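Long-range contact in glycoside hydrolase family 16 protein (Bacteroides ovatus, PDB 7KR6), which probably hydrolyses the glycosidic bonds of mixed-linkage beta-glucans as an endo-acting glucanase of glycoside hydrolase family 16: residues L118-M132 and G143-M156. The protein carries 1 engineered substitution. Numbering follows the deposited sequence.
Sequences LPKTNGGLWPAFWMM and GEIDIMAMGEQSGM. Engineered in segment 143-156: Ala149 (natural residue Glu). With G2F (2-deoxy-2-fluoro-alpha-D-glucopyranose), chain C.
Phe129 and Met148 form a hydrogen-bonded pair of the antiparallel hairpin made by strands 125-132 and 144-150, with Phe129 N bonded to Met148 O at 3.0 Å. A classic beta bulge follows: Phe129 O accepts Met148 N and, more weakly, Ile147 N, so two residues face one. Met131 and Ile145 then exchange a further pair of backbone bonds.

Side chains alternate between two faces except at the bulge, where Ile147 and Met148 share Phe129's. On the apolar one, Ile147 CD1 lies over the Phe129 ring in a CH-pi contact, 3.8 Å from its centroid, and also touches Met131 SD. Leu118 CD1 meets Met148 CE tip to tip and Met150 SD at 3.5 Å; unbranched, bendable methionines can follow its uneven surface. Beyond Met150, Gly151, with no side chain, brings its CA 3.3 Å from Leu125 O at a positive phi that suits glycine.

The other face carries the sugar site, with Glu144 and Asp146 of the family's E-x-D-x-x-E motif; its last position is here the engineered Ala149, whose CB touches the Trp126 edge. Glu144 OE1 is covalently joined to G2F C1 (1.4 Å), consistent with a trapped glycosyl-enzyme intermediate. Trp130, its CG between backbone N and carbonyl carbon (chi1 55°), lays one ring face against G2F C6, a hydrophobic platform for the sugar. A water accepts from Trp126 NE1 and donates to Asp146 OD2 (2.7 Å), beside G2F O6.

Within the beta-jelly-roll, the hairpin lies between strands 232-240 and 164-171: Asn237 binds Trp130 NE1, Thr167 bonds Asp146 O, and Tyr199 of strand 197-203 packs against Leu118 and Met148.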
# COMPACT_ATOMS: atom_id res chain seq x y z
N LEU A 118 3.43 -15.71 -16.53
CA LEU A 118 2.61 -15.72 -15.30
C LEU A 118 1.29 -16.41 -15.62
O LEU A 118 0.72 -16.20 -16.69
CB LEU A 118 2.38 -14.28 -14.83
CG LEU A 118 3.60 -13.58 -14.27
CD1 LEU A 118 3.31 -12.13 -13.95
CD2 LEU A 118 4.15 -14.35 -13.07
N PRO A 119 0.75 -17.15 -14.64
CA PRO A 119 -0.61 -17.68 -14.70
C PRO A 119 -1.58 -16.50 -14.53
O PRO A 119 -1.24 -15.43 -14.01
CB PRO A 119 -0.71 -18.59 -13.48
CG PRO A 119 0.21 -17.91 -12.50
CD PRO A 119 1.35 -17.35 -13.32
N LYS A 120 -2.82 -16.71 -14.96
CA LYS A 120 -3.94 -15.85 -14.51
C LYS A 120 -4.03 -15.88 -12.98
O LYS A 120 -4.23 -16.95 -12.40
CB LYS A 120 -5.20 -16.28 -15.26
CG LYS A 120 -5.09 -15.90 -16.73
CD LYS A 120 -6.32 -16.08 -17.53
CE LYS A 120 -6.02 -16.06 -19.01
NZ LYS A 120 -5.54 -14.74 -19.48
N THR A 121 -3.90 -14.72 -12.35
CA THR A 121 -3.81 -14.65 -10.87
C THR A 121 -5.19 -14.53 -10.24
O THR A 121 -5.30 -14.81 -9.01
CB THR A 121 -2.92 -13.49 -10.43
OG1 THR A 121 -3.37 -12.23 -10.97
CG2 THR A 121 -1.49 -13.76 -10.81
N ASN A 122 -6.19 -14.08 -11.01
CA ASN A 122 -7.53 -13.76 -10.46
C ASN A 122 -7.96 -14.84 -9.45
O ASN A 122 -7.95 -16.04 -9.81
CB ASN A 122 -8.60 -13.52 -11.55
CG ASN A 122 -9.74 -12.67 -11.00
OD1 ASN A 122 -10.28 -12.97 -9.97
ND2 ASN A 122 -9.93 -11.46 -11.51
N GLY A 123 -8.33 -14.44 -8.23
CA GLY A 123 -8.85 -15.38 -7.21
C GLY A 123 -7.80 -15.91 -6.27
O GLY A 123 -8.05 -16.90 -5.56
N GLY A 124 -6.64 -15.26 -6.20
CA GLY A 124 -5.74 -15.47 -5.06
C GLY A 124 -4.31 -15.89 -5.38
O GLY A 124 -3.54 -16.02 -4.40
N LEU A 125 -3.90 -16.02 -6.63
CA LEU A 125 -2.46 -16.34 -6.90
C LEU A 125 -1.63 -15.07 -6.72
O LEU A 125 -2.11 -13.95 -7.03
CB LEU A 125 -2.29 -16.94 -8.28
CG LEU A 125 -3.11 -18.20 -8.61
CD1 LEU A 125 -2.70 -18.73 -9.98
CD2 LEU A 125 -2.90 -19.25 -7.55
N TRP A 126 -0.41 -15.23 -6.18
CA TRP A 126 0.47 -14.10 -5.84
C TRP A 126 1.90 -14.45 -6.23
O TRP A 126 2.75 -14.79 -5.37
CB TRP A 126 0.29 -13.82 -4.35
CG TRP A 126 1.12 -12.73 -3.77
CD1 TRP A 126 1.84 -11.76 -4.41
CD2 TRP A 126 1.27 -12.49 -2.37
NE1 TRP A 126 2.47 -10.95 -3.49
CE2 TRP A 126 2.14 -11.39 -2.23
CE3 TRP A 126 0.83 -13.15 -1.22
CZ2 TRP A 126 2.53 -10.92 -0.99
CZ3 TRP A 126 1.20 -12.67 0.02
CH2 TRP A 126 2.04 -11.57 0.12
N PRO A 127 2.21 -14.33 -7.52
CA PRO A 127 3.60 -14.48 -7.99
C PRO A 127 4.43 -13.25 -7.66
O PRO A 127 3.88 -12.13 -7.67
CB PRO A 127 3.46 -14.52 -9.50
CG PRO A 127 2.17 -13.72 -9.78
CD PRO A 127 1.27 -14.08 -8.63
N ALA A 128 5.74 -13.45 -7.45
CA ALA A 128 6.64 -12.31 -7.18
C ALA A 128 8.07 -12.64 -7.65
O ALA A 128 8.49 -13.84 -7.69
CB ALA A 128 6.59 -11.94 -5.73
N PHE A 129 8.76 -11.59 -8.02
CA PHE A 129 10.19 -11.56 -8.38
C PHE A 129 10.78 -10.47 -7.50
O PHE A 129 10.35 -9.30 -7.64
CB PHE A 129 10.31 -11.25 -9.87
CG PHE A 129 11.69 -10.91 -10.38
CD1 PHE A 129 12.84 -11.51 -9.85
CD2 PHE A 129 11.84 -10.00 -11.40
CE1 PHE A 129 14.08 -11.19 -10.37
CE2 PHE A 129 13.08 -9.69 -11.93
CZ PHE A 129 14.20 -10.29 -11.40
N TRP A 130 11.71 -10.83 -6.62
CA TRP A 130 12.12 -9.89 -5.56
C TRP A 130 13.52 -10.21 -5.04
O TRP A 130 14.15 -11.12 -5.53
CB TRP A 130 11.04 -9.92 -4.48
CG TRP A 130 10.67 -11.24 -3.88
CD1 TRP A 130 10.05 -12.29 -4.48
CD2 TRP A 130 10.70 -11.54 -2.49
NE1 TRP A 130 9.75 -13.25 -3.56
CE2 TRP A 130 10.14 -12.82 -2.33
CE3 TRP A 130 11.16 -10.87 -1.35
CZ2 TRP A 130 9.97 -13.40 -1.08
CZ3 TRP A 130 10.99 -11.46 -0.13
CH2 TRP A 130 10.42 -12.70 0.01
N MET A 131 13.98 -9.37 -4.12
CA MET A 131 15.37 -9.43 -3.63
C MET A 131 15.37 -9.10 -2.14
O MET A 131 14.52 -8.29 -1.70
CB MET A 131 16.25 -8.43 -4.39
CG MET A 131 16.40 -8.73 -5.85
SD MET A 131 17.07 -7.34 -6.77
CE MET A 131 18.48 -6.75 -5.82
N MET A 132 16.29 -9.70 -1.39
CA MET A 132 16.53 -9.25 0.01
C MET A 132 18.02 -9.13 0.25
O MET A 132 18.80 -9.74 -0.48
CB MET A 132 15.94 -10.18 1.07
CG MET A 132 14.41 -10.12 1.18
SD MET A 132 13.68 -11.03 2.54
CE MET A 132 13.66 -12.70 1.92
N GLY A 143 16.37 -5.52 4.35
CA GLY A 143 15.90 -4.80 3.16
C GLY A 143 15.22 -5.75 2.20
O GLY A 143 15.59 -6.94 2.11
N GLU A 144 14.18 -5.27 1.52
CA GLU A 144 13.46 -6.07 0.53
C GLU A 144 13.11 -5.15 -0.65
O GLU A 144 12.61 -3.99 -0.41
CB GLU A 144 12.19 -6.67 1.11
CG GLU A 144 11.61 -7.81 0.32
CD GLU A 144 10.19 -7.60 -0.14
OE1 GLU A 144 9.33 -8.44 0.21
OE2 GLU A 144 9.92 -6.55 -0.78
N ILE A 145 13.38 -5.62 -1.85
CA ILE A 145 12.92 -4.98 -3.11
C ILE A 145 11.97 -5.95 -3.77
O ILE A 145 12.38 -7.04 -4.13
CB ILE A 145 14.07 -4.61 -4.06
CG1 ILE A 145 15.16 -3.81 -3.36
CG2 ILE A 145 13.49 -3.88 -5.24
CD1 ILE A 145 16.40 -3.70 -4.18
N ASP A 146 10.71 -5.54 -3.87
CA ASP A 146 9.69 -6.31 -4.60
C ASP A 146 9.67 -5.73 -6.01
O ASP A 146 9.03 -4.71 -6.22
CB ASP A 146 8.38 -6.32 -3.84
CG ASP A 146 7.35 -7.25 -4.39
OD1 ASP A 146 7.73 -8.14 -5.20
OD2 ASP A 146 6.19 -7.10 -3.86
N ILE A 147 10.36 -6.38 -6.94
CA ILE A 147 10.51 -5.83 -8.31
C ILE A 147 9.13 -5.89 -8.98
O ILE A 147 8.67 -4.89 -9.54
CB ILE A 147 11.57 -6.59 -9.13
CG1 ILE A 147 12.96 -6.46 -8.52
CG2 ILE A 147 11.56 -6.10 -10.57
CD1 ILE A 147 13.97 -7.39 -9.11
N MET A 148 8.51 -7.04 -8.89
CA MET A 148 7.16 -7.23 -9.46
C MET A 148 6.42 -8.21 -8.57
O MET A 148 6.96 -9.22 -8.16
CB MET A 148 7.29 -7.78 -10.89
CG MET A 148 5.98 -8.25 -11.58
SD MET A 148 5.36 -9.86 -11.07
CE MET A 148 6.55 -10.97 -11.80
N ALA A 149 5.15 -7.89 -8.32
CA ALA A 149 4.16 -8.83 -7.79
C ALA A 149 2.86 -8.56 -8.52
O ALA A 149 2.59 -7.41 -8.87
CB ALA A 149 3.99 -8.65 -6.33
N MET A 150 2.11 -9.62 -8.77
CA MET A 150 0.70 -9.46 -9.24
C MET A 150 -0.20 -10.22 -8.28
O MET A 150 0.27 -11.02 -7.46
CB MET A 150 0.54 -9.97 -10.67
CG MET A 150 1.40 -9.21 -11.63
SD MET A 150 1.06 -9.47 -13.37
CE MET A 150 -0.36 -8.38 -13.56
N GLY A 151 -1.49 -9.94 -8.36
CA GLY A 151 -2.46 -10.68 -7.52
C GLY A 151 -3.09 -9.80 -6.45
O GLY A 151 -3.83 -10.34 -5.61
N GLU A 152 -2.78 -8.50 -6.36
CA GLU A 152 -3.24 -7.67 -5.22
C GLU A 152 -4.77 -7.60 -5.16
O GLU A 152 -5.40 -7.59 -6.24
CB GLU A 152 -2.64 -6.27 -5.32
CG GLU A 152 -2.66 -5.49 -4.01
CD GLU A 152 -3.88 -4.59 -3.84
OE1 GLU A 152 -4.28 -4.36 -2.72
OE2 GLU A 152 -4.48 -4.21 -4.86
N GLN A 153 -5.31 -7.54 -3.94
CA GLN A 153 -6.78 -7.46 -3.63
C GLN A 153 -7.49 -6.48 -4.59
O GLN A 153 -8.52 -6.85 -5.16
CB GLN A 153 -6.95 -6.99 -2.18
CG GLN A 153 -8.39 -6.84 -1.70
CD GLN A 153 -8.47 -6.59 -0.21
OE1 GLN A 153 -7.53 -6.84 0.53
NE2 GLN A 153 -9.60 -6.12 0.25
N SER A 154 -7.00 -5.25 -4.74
CA SER A 154 -7.76 -4.19 -5.48
C SER A 154 -7.83 -4.52 -6.98
O SER A 154 -8.86 -4.18 -7.62
CB SER A 154 -7.20 -2.80 -5.25
OG SER A 154 -5.99 -2.64 -5.98
N GLY A 155 -6.85 -5.26 -7.52
CA GLY A 155 -6.83 -5.71 -8.92
C GLY A 155 -8.07 -6.52 -9.25
O GLY A 155 -8.56 -6.43 -10.39
N MET A 156 -8.56 -7.27 -8.27
CA MET A 156 -9.83 -8.03 -8.40
C MET A 156 -11.00 -7.11 -7.99
O MET A 156 -12.12 -7.61 -8.26
CB MET A 156 -9.80 -9.30 -7.55
CG MET A 156 -8.69 -10.31 -7.99
SD MET A 156 -8.49 -11.59 -6.76
CE MET A 156 -7.35 -10.77 -5.66
C1 G2F C . 7.93 -8.27 -0.03
C2 G2F C . 7.27 -8.64 1.25
C3 G2F C . 7.35 -10.13 1.50
C4 G2F C . 6.69 -10.84 0.34
C5 G2F C . 7.50 -10.44 -0.94
C6 G2F C . 7.09 -11.10 -2.23
O3 G2F C . 6.73 -10.45 2.74
O4 G2F C . 6.72 -12.28 0.62
O5 G2F C . 7.48 -9.02 -1.17
O6 G2F C . 5.63 -10.96 -2.43
F2 G2F C . 7.80 -7.84 2.29
O HOH W 1 -11.99 -9.80 -10.61
O HOH W 2 -4.70 -12.85 -6.61
O HOH W 3 4.18 -8.59 -2.95